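Local structure of yeast glycogen phosphorylase (Saccharomyces cerevisiae, 1YGP) at residues Thr245-Ser249 and Val382-Lys386; Val375-Arg379 and Arg426-Ile431; Trp389-Trp393 and Asp433-Phe437; Ala471-Val476 and Ile496-Phe500. The protein belongs to the glycogen phosphorylases, carbohydrate phosphorylases of the GT-B fold that carry pyridoxal-5'-phosphate. All blocks are in the same frame, centred on the assembly; numbering follows the deposited sequence.

In the fold
All four contacts lie in the half of the GT-B fold built round the nine-stranded mixed sheet, on one side of the chain's centre. Contacts 2 and 4 are buried; contacts 1 and 3 are partly exposed. Helix 372-384 serves contacts 1 and 2, helix 425-445 serves contacts 2 and 3, and Arg426 of contact 2 reaches contact 1 through a salt bridge to Asp383 (NH2 to OD1 2.8 Å). Only contact 1 has a hydrogen bond running directly between its two segments, from a loop to a helix end. Contact 2 mixes aliphatic packing with charged groups, contact 3 is mainly aromatic, and contact 4 is almost entirely apolar. Leu473 of contact 4 touches Val375 and Ile431 of contact 2 and Ile434 of contact 3.

Contact 1 of 4, residues Thr245-Ser249 and Val382-Lys386; sequences TLSAS and VDLEK
Residues 245-249 form an irregular loop leading into strand 250-252. Thr245 and Leu246 have helix-like phi/psi, whereas Ser247, Ala248 and Ser249 are extended, with psi of 158°, 116° and 163°. Residues 382-386 are the last part of helix 372-384 and its exit: Val382 and Asp383 are helical, and Lys386 leaves with positive phi (61/37), its N giving a weak hydrogen bond to Val382 O at 3.2 Å. The backbones come closest at Ala248 and Asp383, CA to CA 4.2 Å. One hydrogen bond crosses between the segments, from backbone Ser249 N to the side-chain Asp383 OD1, 3.2 Å away and nearly linear (177°), with Asp383 in the m rotamer. The same OD1 takes a salt bridge from Arg426 of helix 425-445, so a single carboxylate oxygen ties loop and second helix to the C-terminal end of helix 372-384. This is a side-chain-to-backbone tether of the loop that joins strands 235-237 and 250-252. The loop braces itself as well: Ser249, chi1 m, bonds from OG to Ser247 O at 2.7 Å. Van der Waals contacts lie beside the tether: Ala248 CB packs 3.7 Å from Lys386 CD and 3.8 Å from the carbonyl Val382 O, and Val382 CG1, with chi1 t, lies 3.9 Å from Leu246 O. Lys386 curls back over the helix end, placing NZ 3.1 Å from Asp383 O and 3.2 Å from Leu384 O, both hydrogen bonds.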
loop_
_atom_site.group_PDB
_atom_site.type_symbol
_atom_site.label_atom_id
_atom_site.label_comp_id
_atom_site.label_asym_id
_atom_site.label_seq_id
_atom_site.Cartn_x
_atom_site.Cartn_y
_atom_site.Cartn_z
ATOM N N THR A 245 10.400 -40.885 -14.969
ATOM C CA THR A 245 9.894 -39.949 -13.994
ATOM C C THR A 245 10.347 -40.131 -12.550
ATOM O O THR A 245 10.577 -39.158 -11.844
ATOM C CB THR A 245 8.376 -40.044 -14.115
ATOM O OG1 THR A 245 8.040 -39.905 -15.487
ATOM C CG2 THR A 245 7.686 -39.002 -13.285
ATOM N N LEU A 246 10.465 -41.391 -12.098
ATOM C CA LEU A 246 10.805 -41.714 -10.723
ATOM C C LEU A 246 12.072 -41.045 -10.220
ATOM O O LEU A 246 12.273 -40.942 -9.012
ATOM C CB LEU A 246 10.999 -43.220 -10.530
ATOM C CG LEU A 246 9.942 -44.350 -10.500
ATOM C CD1 LEU A 246 8.839 -43.942 -9.564
ATOM C CD2 LEU A 246 9.335 -44.619 -11.866
ATOM N N SER A 247 12.925 -40.581 -11.123
ATOM C CA SER A 247 14.233 -40.113 -10.742
ATOM C C SER A 247 14.284 -38.631 -10.504
ATOM O O SER A 247 13.488 -37.868 -11.047
ATOM C CB SER A 247 15.206 -40.476 -11.828
ATOM O OG SER A 247 16.518 -40.293 -11.328
ATOM N N ALA A 248 15.283 -38.199 -9.736
ATOM C CA ALA A 248 15.478 -36.782 -9.492
ATOM C C ALA A 248 15.648 -36.116 -10.849
ATOM O O ALA A 248 16.518 -36.474 -11.640
ATOM C CB ALA A 248 16.718 -36.560 -8.672
ATOM N N SER A 249 14.696 -35.251 -11.139
ATOM C CA SER A 249 14.623 -34.562 -12.408
ATOM C C SER A 249 14.803 -33.069 -12.200
ATOM O O SER A 249 14.657 -32.596 -11.074
ATOM C CB SER A 249 13.277 -34.849 -13.016
ATOM O OG SER A 249 13.052 -36.236 -13.203
ATOM N N VAL A 382 11.871 -35.843 -3.711
ATOM C CA VAL A 382 12.552 -36.575 -4.750
ATOM C C VAL A 382 13.492 -35.662 -5.523
ATOM O O VAL A 382 14.688 -35.922 -5.485
ATOM C CB VAL A 382 11.494 -37.213 -5.650
ATOM C CG1 VAL A 382 12.051 -37.660 -6.982
ATOM C CG2 VAL A 382 10.950 -38.408 -4.882
ATOM N N ASP A 383 13.100 -34.578 -6.181
ATOM C CA ASP A 383 14.036 -33.797 -6.978
ATOM C C ASP A 383 15.116 -33.004 -6.270
ATOM O O ASP A 383 16.249 -32.963 -6.734
ATOM C CB ASP A 383 13.277 -32.840 -7.851
ATOM C CG ASP A 383 12.294 -33.506 -8.804
ATOM O OD1 ASP A 383 12.366 -34.715 -9.019
ATOM O OD2 ASP A 383 11.442 -32.798 -9.341
ATOM N N LEU A 384 14.827 -32.362 -5.153
ATOM C CA LEU A 384 15.820 -31.519 -4.512
ATOM C C LEU A 384 16.494 -32.302 -3.406
ATOM O O LEU A 384 17.711 -32.387 -3.345
ATOM C CB LEU A 384 15.143 -30.280 -3.941
ATOM C CG LEU A 384 14.216 -29.506 -4.853
ATOM C CD1 LEU A 384 13.409 -28.567 -4.024
ATOM C CD2 LEU A 384 14.995 -28.710 -5.871
ATOM N N GLU A 385 15.706 -32.895 -2.514
ATOM C CA GLU A 385 16.238 -33.632 -1.388
ATOM C C GLU A 385 16.762 -35.038 -1.696
ATOM O O GLU A 385 17.373 -35.660 -0.824
ATOM C CB GLU A 385 15.146 -33.676 -0.337
ATOM C CG GLU A 385 15.619 -33.066 0.972
ATOM C CD GLU A 385 15.932 -31.574 0.983
ATOM O OE1 GLU A 385 15.022 -30.744 0.899
ATOM O OE2 GLU A 385 17.107 -31.245 1.100
ATOM N N LYS A 386 16.521 -35.558 -2.902
ATOM C CA LYS A 386 17.052 -36.820 -3.373
ATOM C C LYS A 386 16.667 -38.079 -2.592
ATOM O O LYS A 386 17.486 -39.001 -2.401
ATOM C CB LYS A 386 18.577 -36.708 -3.432
ATOM C CG LYS A 386 19.143 -35.554 -4.217
ATOM C CD LYS A 386 18.760 -35.688 -5.673
ATOM C CE LYS A 386 19.505 -34.658 -6.491
ATOM N NZ LYS A 386 19.210 -33.336 -5.976
#

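Contact 2 of 4, residues Val375-Arg379 and Arg426-Ile431; sequences VELQR and RHLEII
Two alpha-helical segments of the GT-B fold, from helices 372-384 and 425-445, cross almost at right angles: their axes approach to 9.7 Å with a crossing angle of 97°. CA atoms are nearest at Val375 and His427, 6.2 Å. Val375 (chi1 t) points at the partner and is the centre of the packing, with CG1 3.6 Å from His427 O and CG2 3.9 Å from Ile431 CG1. Glu376 starts away from it, but its chi2 p bend brings OE1 to 2.9 Å from His427 CE1 at the ring edge; OE1 also bonds to Tyr333. Gln378 lays CG 3.6 Å from Ile430 CG2. Arg379 bonds back to Glu376, NE to OE1 at 3.0 Å, with a salt bridge from NH2 to OE2 at 3.0 Å. Arg379 CD lies 3.9 Å from Arg426 CG and over one face of the His427 imidazole. Ile430 (chi1 m, chi2 t) ends with CD1 3.5 Å from Arg379 CA.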
loop_
_atom_site.group_PDB
_atom_site.type_symbol
_atom_site.label_atom_id
_atom_site.label_comp_id
_atom_site.label_asym_id
_atom_site.label_seq_id
_atom_site.Cartn_x
_atom_site.Cartn_y
_atom_site.Cartn_z
ATOM N N VAL A 375 1.596 -33.285 -4.076
ATOM C CA VAL A 375 2.434 -33.480 -5.240
ATOM C C VAL A 375 3.729 -32.679 -5.136
ATOM O O VAL A 375 4.772 -33.059 -5.660
ATOM C CB VAL A 375 1.605 -33.066 -6.455
ATOM C CG1 VAL A 375 2.367 -33.302 -7.734
ATOM C CG2 VAL A 375 0.376 -33.922 -6.536
ATOM N N GLU A 376 3.665 -31.506 -4.511
ATOM C CA GLU A 376 4.815 -30.654 -4.288
ATOM C C GLU A 376 5.743 -31.238 -3.221
ATOM O O GLU A 376 6.958 -31.219 -3.464
ATOM C CB GLU A 376 4.309 -29.280 -3.884
ATOM C CG GLU A 376 5.350 -28.266 -3.418
ATOM C CD GLU A 376 6.329 -27.755 -4.469
ATOM O OE1 GLU A 376 6.144 -27.992 -5.659
ATOM O OE2 GLU A 376 7.287 -27.091 -4.075
ATOM N N LEU A 377 5.267 -31.777 -2.075
ATOM C CA LEU A 377 6.169 -32.342 -1.090
ATOM C C LEU A 377 6.849 -33.517 -1.767
ATOM O O LEU A 377 8.077 -33.606 -1.706
ATOM C CB LEU A 377 5.437 -32.823 0.165
ATOM C CG LEU A 377 6.287 -33.406 1.325
ATOM C CD1 LEU A 377 7.459 -32.489 1.637
ATOM C CD2 LEU A 377 5.421 -33.581 2.555
ATOM N N GLN A 378 6.137 -34.353 -2.525
ATOM C CA GLN A 378 6.789 -35.444 -3.240
ATOM C C GLN A 378 7.848 -34.901 -4.204
ATOM O O GLN A 378 8.988 -35.384 -4.189
ATOM C CB GLN A 378 5.738 -36.242 -3.992
ATOM C CG GLN A 378 6.251 -37.464 -4.716
ATOM C CD GLN A 378 6.807 -38.576 -3.852
ATOM O OE1 GLN A 378 6.895 -38.506 -2.628
ATOM N NE2 GLN A 378 7.191 -39.671 -4.491
ATOM N N ARG A 379 7.510 -33.859 -4.990
ATOM C CA ARG A 379 8.459 -33.228 -5.880
ATOM C C ARG A 379 9.707 -32.743 -5.144
ATOM O O ARG A 379 10.814 -33.057 -5.598
ATOM C CB ARG A 379 7.843 -32.025 -6.592
ATOM C CG ARG A 379 8.813 -31.432 -7.628
ATOM C CD ARG A 379 8.354 -30.173 -8.358
ATOM N NE ARG A 379 8.287 -29.035 -7.465
ATOM C CZ ARG A 379 9.370 -28.323 -7.178
ATOM N NH1 ARG A 379 10.563 -28.602 -7.712
ATOM N NH2 ARG A 379 9.276 -27.372 -6.261
ATOM N N ARG A 426 6.469 -30.999 -14.314
ATOM C CA ARG A 426 6.957 -32.044 -13.411
ATOM C C ARG A 426 5.865 -32.579 -12.498
ATOM O O ARG A 426 5.819 -33.768 -12.191
ATOM C CB ARG A 426 8.107 -31.479 -12.569
ATOM C CG ARG A 426 8.738 -32.430 -11.569
ATOM C CD ARG A 426 9.396 -33.571 -12.324
ATOM N NE ARG A 426 10.274 -34.384 -11.496
ATOM C CZ ARG A 426 10.119 -35.696 -11.429
ATOM N NH1 ARG A 426 9.159 -36.316 -12.113
ATOM N NH2 ARG A 426 10.950 -36.409 -10.680
ATOM N N HIS A 427 4.932 -31.727 -12.068
ATOM C CA HIS A 427 3.880 -32.156 -11.152
ATOM C C HIS A 427 2.921 -33.037 -11.931
ATOM O O HIS A 427 2.331 -33.908 -11.306
ATOM C CB HIS A 427 3.101 -30.985 -10.566
ATOM C CG HIS A 427 3.950 -30.066 -9.699
ATOM N ND1 HIS A 427 4.141 -30.161 -8.396
ATOM C CD2 HIS A 427 4.661 -28.960 -10.139
ATOM C CE1 HIS A 427 4.917 -29.175 -8.027
ATOM N NE2 HIS A 427 5.232 -28.459 -9.072
ATOM N N LEU A 428 2.762 -32.887 -13.254
ATOM C CA LEU A 428 2.015 -33.876 -14.028
ATOM C C LEU A 428 2.728 -35.233 -14.031
ATOM O O LEU A 428 2.104 -36.289 -13.916
ATOM C CB LEU A 428 1.866 -33.485 -15.486
ATOM C CG LEU A 428 0.506 -33.705 -16.116
ATOM C CD1 LEU A 428 0.742 -33.692 -17.591
ATOM C CD2 LEU A 428 -0.138 -35.027 -15.775
ATOM N N GLU A 429 4.049 -35.248 -14.184
ATOM C CA GLU A 429 4.825 -36.473 -14.195
ATOM C C GLU A 429 4.584 -37.232 -12.897
ATOM O O GLU A 429 4.208 -38.409 -12.900
ATOM C CB GLU A 429 6.295 -36.143 -14.323
ATOM C CG GLU A 429 6.778 -35.577 -15.640
ATOM C CD GLU A 429 8.304 -35.463 -15.775
ATOM O OE1 GLU A 429 9.050 -35.763 -14.834
ATOM O OE2 GLU A 429 8.763 -35.069 -16.854
ATOM N N ILE A 430 4.721 -36.560 -11.758
ATOM C CA ILE A 430 4.530 -37.224 -10.481
ATOM C C ILE A 430 3.066 -37.664 -10.331
ATOM O O ILE A 430 2.832 -38.764 -9.812
ATOM C CB ILE A 430 5.015 -36.248 -9.358
ATOM C CG1 ILE A 430 6.467 -35.853 -9.605
ATOM C CG2 ILE A 430 5.000 -36.934 -8.010
ATOM C CD1 ILE A 430 7.094 -34.851 -8.637
ATOM N N ILE A 431 2.053 -36.939 -10.835
ATOM C CA ILE A 431 0.682 -37.415 -10.697
ATOM C C ILE A 431 0.488 -38.684 -11.515
ATOM O O ILE A 431 -0.181 -39.617 -11.046
ATOM C CB ILE A 431 -0.318 -36.325 -11.131
ATOM C CG1 ILE A 431 -0.143 -35.152 -10.175
ATOM C CG2 ILE A 431 -1.772 -36.811 -11.040
ATOM C CD1 ILE A 431 -1.001 -33.899 -10.435
#

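Contact 3 of 4, residues Trp389-Trp393 and Asp433-Phe437; sequences WHEAW and DINWF
Helix 389-393, the first turn of helix 389-399, faces helix 433-437 from the middle of helix 425-445. The segment axes are nearly perpendicular (crossing angle -91°) and stay 12.5 Å apart, a gap wide enough for large side chains; the closest CA pairs are Trp393 with Ile434 at 8.6 Å and Trp389 with Asp433 at 9.6 Å. Trp389 (chi1 t, chi2 99°) is the big projection. Its six-membered ring runs past the other helix, placing CZ2 3.6 Å from Asp433 CB, CH2 3.7 Å from Ile434 CG1 and CZ3 3.6 Å from Phe437 CD2. Phe437, chi1 m, pushes its edge at the face of that ring in a T-shaped pair, centroids 5.0 Å apart and planes at 60°. In turn its own face receives the edge of His390 (chi1 m), centroids 4.8 Å apart at 64°, with His390 CE1 3.8 Å from Phe437 CZ. These three rings make an aromatic cluster between helices 389-399 and 425-445, and Leu246 from the neighbouring loop touches both Trp389 and Phe437. Ile434 is a second bump from helix 433-437. In its m,t rotamer it fills the corner where the two tryptophan rings converge: CG1, which meets Trp389 CH2, also stands over the six-membered ring of Trp393 (chi1 t), 4.2 Å from the centroid and 22° off the normal, a CH-pi contact, while Ile434 CD1 reaches 3.4 Å from Trp393 CZ3.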
loop_
_atom_site.group_PDB
_atom_site.type_symbol
_atom_site.label_atom_id
_atom_site.label_comp_id
_atom_site.label_asym_id
_atom_site.label_seq_id
_atom_site.Cartn_x
_atom_site.Cartn_y
_atom_site.Cartn_z
ATOM N N TRP A 389 11.912 -42.500 -4.381
ATOM C CA TRP A 389 10.523 -42.206 -4.689
ATOM C C TRP A 389 9.627 -42.887 -3.679
ATOM O O TRP A 389 8.716 -42.282 -3.120
ATOM C CB TRP A 389 10.150 -42.698 -6.072
ATOM C CG TRP A 389 8.927 -42.013 -6.655
ATOM C CD1 TRP A 389 9.073 -40.991 -7.558
ATOM C CD2 TRP A 389 7.609 -42.317 -6.412
ATOM N NE1 TRP A 389 7.858 -40.646 -7.904
ATOM C CE2 TRP A 389 6.957 -41.402 -7.249
ATOM C CE3 TRP A 389 6.874 -43.205 -5.625
ATOM C CZ2 TRP A 389 5.565 -41.371 -7.302
ATOM C CZ3 TRP A 389 5.485 -43.173 -5.675
ATOM C CH2 TRP A 389 4.838 -42.262 -6.508
ATOM N N HIS A 390 9.909 -44.133 -3.350
ATOM C CA HIS A 390 9.030 -44.791 -2.415
ATOM C C HIS A 390 9.212 -44.356 -0.975
ATOM O O HIS A 390 8.227 -44.345 -0.238
ATOM C CB HIS A 390 9.214 -46.283 -2.599
ATOM C CG HIS A 390 8.446 -46.694 -3.851
ATOM N ND1 HIS A 390 8.902 -46.949 -5.080
ATOM C CD2 HIS A 390 7.074 -46.806 -3.886
ATOM C CE1 HIS A 390 7.874 -47.199 -5.856
ATOM N NE2 HIS A 390 6.785 -47.111 -5.125
ATOM N N GLU A 391 10.385 -43.888 -0.553
ATOM C CA GLU A 391 10.544 -43.498 0.838
ATOM C C GLU A 391 9.849 -42.153 1.056
ATOM O O GLU A 391 9.148 -41.941 2.045
ATOM C CB GLU A 391 12.005 -43.416 1.120
ATOM C CG GLU A 391 12.394 -43.224 2.577
ATOM C CD GLU A 391 13.845 -42.750 2.744
ATOM O OE1 GLU A 391 14.734 -43.233 2.028
ATOM O OE2 GLU A 391 14.084 -41.877 3.584
ATOM N N ALA A 392 9.999 -41.257 0.074
ATOM C CA ALA A 392 9.390 -39.937 0.046
ATOM C C ALA A 392 7.870 -40.040 0.099
ATOM O O ALA A 392 7.203 -39.447 0.965
ATOM C CB ALA A 392 9.793 -39.233 -1.237
ATOM N N TRP A 393 7.320 -40.883 -0.776
ATOM C CA TRP A 393 5.886 -41.084 -0.818
ATOM C C TRP A 393 5.304 -41.582 0.509
ATOM O O TRP A 393 4.184 -41.226 0.893
ATOM C CB TRP A 393 5.529 -42.065 -1.945
ATOM C CG TRP A 393 4.019 -42.075 -2.103
ATOM C CD1 TRP A 393 3.295 -43.204 -1.843
ATOM C CD2 TRP A 393 3.238 -40.991 -2.433
ATOM N NE1 TRP A 393 2.049 -42.841 -1.995
ATOM C CE2 TRP A 393 1.962 -41.550 -2.346
ATOM C CE3 TRP A 393 3.397 -39.650 -2.783
ATOM C CZ2 TRP A 393 0.829 -40.788 -2.603
ATOM C CZ3 TRP A 393 2.262 -38.881 -3.041
ATOM C CH2 TRP A 393 0.989 -39.447 -2.950
ATOM N N ASP A 433 2.844 -40.940 -12.075
ATOM C CA ASP A 433 3.504 -41.972 -11.287
ATOM C C ASP A 433 2.717 -42.442 -10.079
ATOM O O ASP A 433 2.514 -43.648 -9.900
ATOM C CB ASP A 433 4.847 -41.493 -10.789
ATOM C CG ASP A 433 5.997 -41.557 -11.786
ATOM O OD1 ASP A 433 5.790 -41.677 -12.997
ATOM O OD2 ASP A 433 7.129 -41.472 -11.318
ATOM N N ILE A 434 2.240 -41.486 -9.282
ATOM C CA ILE A 434 1.425 -41.725 -8.099
ATOM C C ILE A 434 0.247 -42.625 -8.478
ATOM O O ILE A 434 0.012 -43.673 -7.866
ATOM C CB ILE A 434 0.998 -40.309 -7.569
ATOM C CG1 ILE A 434 2.184 -39.674 -6.815
ATOM C CG2 ILE A 434 -0.250 -40.404 -6.680
ATOM C CD1 ILE A 434 2.018 -38.195 -6.379
ATOM N N ASN A 435 -0.461 -42.262 -9.549
ATOM C CA ASN A 435 -1.628 -43.002 -10.015
ATOM C C ASN A 435 -1.266 -44.407 -10.450
ATOM O O ASN A 435 -2.039 -45.338 -10.216
ATOM C CB ASN A 435 -2.294 -42.311 -11.206
ATOM C CG ASN A 435 -3.618 -42.963 -11.582
ATOM O OD1 ASN A 435 -4.562 -42.984 -10.811
ATOM N ND2 ASN A 435 -3.856 -43.491 -12.763
ATOM N N TRP A 436 -0.077 -44.574 -11.043
ATOM C CA TRP A 436 0.360 -45.858 -11.564
ATOM C C TRP A 436 0.497 -46.862 -10.450
ATOM O O TRP A 436 -0.152 -47.912 -10.477
ATOM C CB TRP A 436 1.714 -45.758 -12.278
ATOM C CG TRP A 436 2.127 -47.087 -12.886
ATOM C CD1 TRP A 436 3.106 -47.825 -12.280
ATOM C CD2 TRP A 436 1.600 -47.685 -14.013
ATOM N NE1 TRP A 436 3.203 -48.905 -13.016
ATOM C CE2 TRP A 436 2.344 -48.875 -14.051
ATOM C CE3 TRP A 436 0.644 -47.441 -15.002
ATOM C CZ2 TRP A 436 2.147 -49.821 -15.067
ATOM C CZ3 TRP A 436 0.441 -48.382 -16.020
ATOM C CH2 TRP A 436 1.189 -49.562 -16.052
ATOM N N PHE A 437 1.323 -46.553 -9.467
ATOM C CA PHE A 437 1.487 -47.486 -8.387
ATOM C C PHE A 437 0.162 -47.718 -7.651
ATOM O O PHE A 437 -0.133 -48.861 -7.294
ATOM C CB PHE A 437 2.553 -46.946 -7.465
ATOM C CG PHE A 437 3.908 -46.802 -8.143
ATOM C CD1 PHE A 437 4.530 -47.900 -8.734
ATOM C CD2 PHE A 437 4.545 -45.562 -8.159
ATOM C CE1 PHE A 437 5.781 -47.743 -9.332
ATOM C CE2 PHE A 437 5.795 -45.419 -8.760
ATOM C CZ PHE A 437 6.413 -46.508 -9.346
#

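Contact 4 of 4, residues Ala471-Val476 and Ile496-Phe500; sequences AFLAIV and IFKDF
Residues 471-476 are regular alpha helix, with Ile475 N bonded to Ala471 O and Val476 N to Phe472 O, each at 3.0 Å. The partner enters a helix: Phe497 (phi/psi -116/17) is its N-cap residue and Lys498-Phe500 form its first turn. Two CA pairs set the register, Phe472 with Phe497 at 8.4 Å and Ile475 with Phe500 at 7.7 Å. No hydrogen bond crosses between the segments. The CH-pi contacts belong to Ile475, which points at the partner in an m,m rotamer and serves two rings. CD1 stands over the Phe497 face, 3.9 Å from the centroid and only 5° off the normal, and CG1 over the Phe500 face, 4.2 Å and 11°. Both helices flank the parallel end of the large GT-B sheet, helix 470-477 running into strand 478-483 and helix 498-504 preceding the neighbouring parallel strand 509-511. Phe509 of that last strand touches Ile475, Phe497 and Phe500, so the cluster packs against the sheet. Among the rings themselves, Phe472 (chi1 m) and Phe500 (chi1 m) meet obliquely, centroids 4.9 Å apart and planes at 56°, with Phe472 CG 3.6 Å from Phe500 CZ. Phe472 and Phe497 touch at their edges, CE1 to CE1 4.1 Å. Aliphatic-to-aromatic contacts complete the packing: Val476 CG2 lies 3.9 Å from Phe500 CE1 at the ring edge, and Ala471 CB 4.3 Å from Phe497 CE1.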
loop_
_atom_site.group_PDB
_atom_site.type_symbol
_atom_site.label_atom_id
_atom_site.label_comp_id
_atom_site.label_asym_id
_atom_site.label_seq_id
_atom_site.Cartn_x
_atom_site.Cartn_y
_atom_site.Cartn_z
ATOM N N ALA A 471 -9.798 -34.593 -5.883
ATOM C CA ALA A 471 -10.276 -35.250 -4.667
ATOM C C ALA A 471 -9.764 -36.685 -4.544
ATOM O O ALA A 471 -9.415 -37.120 -3.443
ATOM C CB ALA A 471 -11.798 -35.316 -4.618
ATOM N N PHE A 472 -9.627 -37.415 -5.657
ATOM C CA PHE A 472 -9.063 -38.757 -5.587
ATOM C C PHE A 472 -7.557 -38.708 -5.299
ATOM O O PHE A 472 -7.066 -39.534 -4.515
ATOM C CB PHE A 472 -9.297 -39.484 -6.883
ATOM C CG PHE A 472 -10.761 -39.755 -7.189
ATOM C CD1 PHE A 472 -11.796 -39.311 -6.354
ATOM C CD2 PHE A 472 -11.065 -40.465 -8.350
ATOM C CE1 PHE A 472 -13.118 -39.575 -6.682
ATOM C CE2 PHE A 472 -12.395 -40.725 -8.670
ATOM C CZ PHE A 472 -13.418 -40.280 -7.838
ATOM N N LEU A 473 -6.796 -37.745 -5.859
ATOM C CA LEU A 473 -5.391 -37.562 -5.525
ATOM C C LEU A 473 -5.232 -37.237 -4.039
ATOM O O LEU A 473 -4.273 -37.686 -3.378
ATOM C CB LEU A 473 -4.816 -36.428 -6.369
ATOM C CG LEU A 473 -3.381 -35.889 -6.184
ATOM C CD1 LEU A 473 -2.302 -36.971 -6.219
ATOM C CD2 LEU A 473 -3.156 -34.911 -7.323
ATOM N N ALA A 474 -6.186 -36.463 -3.496
ATOM C CA ALA A 474 -6.152 -36.110 -2.095
ATOM C C ALA A 474 -6.434 -37.345 -1.250
ATOM O O ALA A 474 -5.727 -37.501 -0.254
ATOM C CB ALA A 474 -7.189 -35.057 -1.791
ATOM N N ILE A 475 -7.368 -38.267 -1.590
ATOM C CA ILE A 475 -7.592 -39.488 -0.797
ATOM C C ILE A 475 -6.320 -40.330 -0.815
ATOM O O ILE A 475 -5.819 -40.730 0.234
ATOM C CB ILE A 475 -8.677 -40.447 -1.323
ATOM C CG1 ILE A 475 -9.965 -39.815 -1.794
ATOM C CG2 ILE A 475 -8.983 -41.334 -0.145
ATOM C CD1 ILE A 475 -10.790 -39.006 -0.806
ATOM N N VAL A 476 -5.782 -40.586 -2.007
ATOM C CA VAL A 476 -4.560 -41.362 -2.164
ATOM C C VAL A 476 -3.351 -40.736 -1.464
ATOM O O VAL A 476 -2.488 -41.497 -1.023
ATOM C CB VAL A 476 -4.292 -41.548 -3.680
ATOM C CG1 VAL A 476 -2.976 -42.215 -3.955
ATOM C CG2 VAL A 476 -5.346 -42.471 -4.242
ATOM N N ILE A 496 -19.850 -40.915 -3.083
ATOM C CA ILE A 496 -18.706 -40.529 -3.902
ATOM C C ILE A 496 -17.379 -41.227 -3.638
ATOM O O ILE A 496 -16.594 -41.340 -4.582
ATOM C CB ILE A 496 -18.465 -38.965 -3.842
ATOM C CG1 ILE A 496 -18.405 -38.390 -2.433
ATOM C CG2 ILE A 496 -19.604 -38.318 -4.608
ATOM C CD1 ILE A 496 -18.174 -36.859 -2.412
ATOM N N PHE A 497 -17.084 -41.752 -2.440
ATOM C CA PHE A 497 -15.790 -42.388 -2.215
ATOM C C PHE A 497 -15.837 -43.876 -1.914
ATOM O O PHE A 497 -14.824 -44.463 -1.491
ATOM C CB PHE A 497 -15.061 -41.684 -1.078
ATOM C CG PHE A 497 -14.796 -40.219 -1.362
ATOM C CD1 PHE A 497 -14.463 -39.787 -2.650
ATOM C CD2 PHE A 497 -14.897 -39.304 -0.319
ATOM C CE1 PHE A 497 -14.234 -38.437 -2.889
ATOM C CE2 PHE A 497 -14.667 -37.955 -0.566
ATOM C CZ PHE A 497 -14.336 -37.522 -1.849
ATOM N N LYS A 498 -16.975 -44.519 -2.224
ATOM C CA LYS A 498 -17.190 -45.944 -1.969
ATOM C C LYS A 498 -16.039 -46.879 -2.378
ATOM O O LYS A 498 -15.543 -47.692 -1.592
ATOM C CB LYS A 498 -18.453 -46.389 -2.691
ATOM N N ASP A 499 -15.504 -46.731 -3.591
ATOM C CA ASP A 499 -14.413 -47.569 -4.044
ATOM C C ASP A 499 -13.162 -47.368 -3.199
ATOM O O ASP A 499 -12.446 -48.324 -2.894
ATOM C CB ASP A 499 -14.114 -47.254 -5.489
ATOM C CG ASP A 499 -15.227 -47.532 -6.498
ATOM O OD1 ASP A 499 -16.058 -48.420 -6.284
ATOM O OD2 ASP A 499 -15.243 -46.849 -7.525
ATOM N N PHE A 500 -12.931 -46.129 -2.749
ATOM C CA PHE A 500 -11.781 -45.817 -1.916
ATOM C C PHE A 500 -11.972 -46.458 -0.558
ATOM O O PHE A 500 -10.988 -46.908 0.039
ATOM C CB PHE A 500 -11.614 -44.309 -1.759
ATOM C CG PHE A 500 -11.022 -43.717 -3.027
ATOM C CD1 PHE A 500 -9.647 -43.784 -3.248
ATOM C CD2 PHE A 500 -11.850 -43.164 -4.006
ATOM C CE1 PHE A 500 -9.113 -43.305 -4.453
ATOM C CE2 PHE A 500 -11.297 -42.691 -5.205
ATOM C CZ PHE A 500 -9.931 -42.761 -5.434
#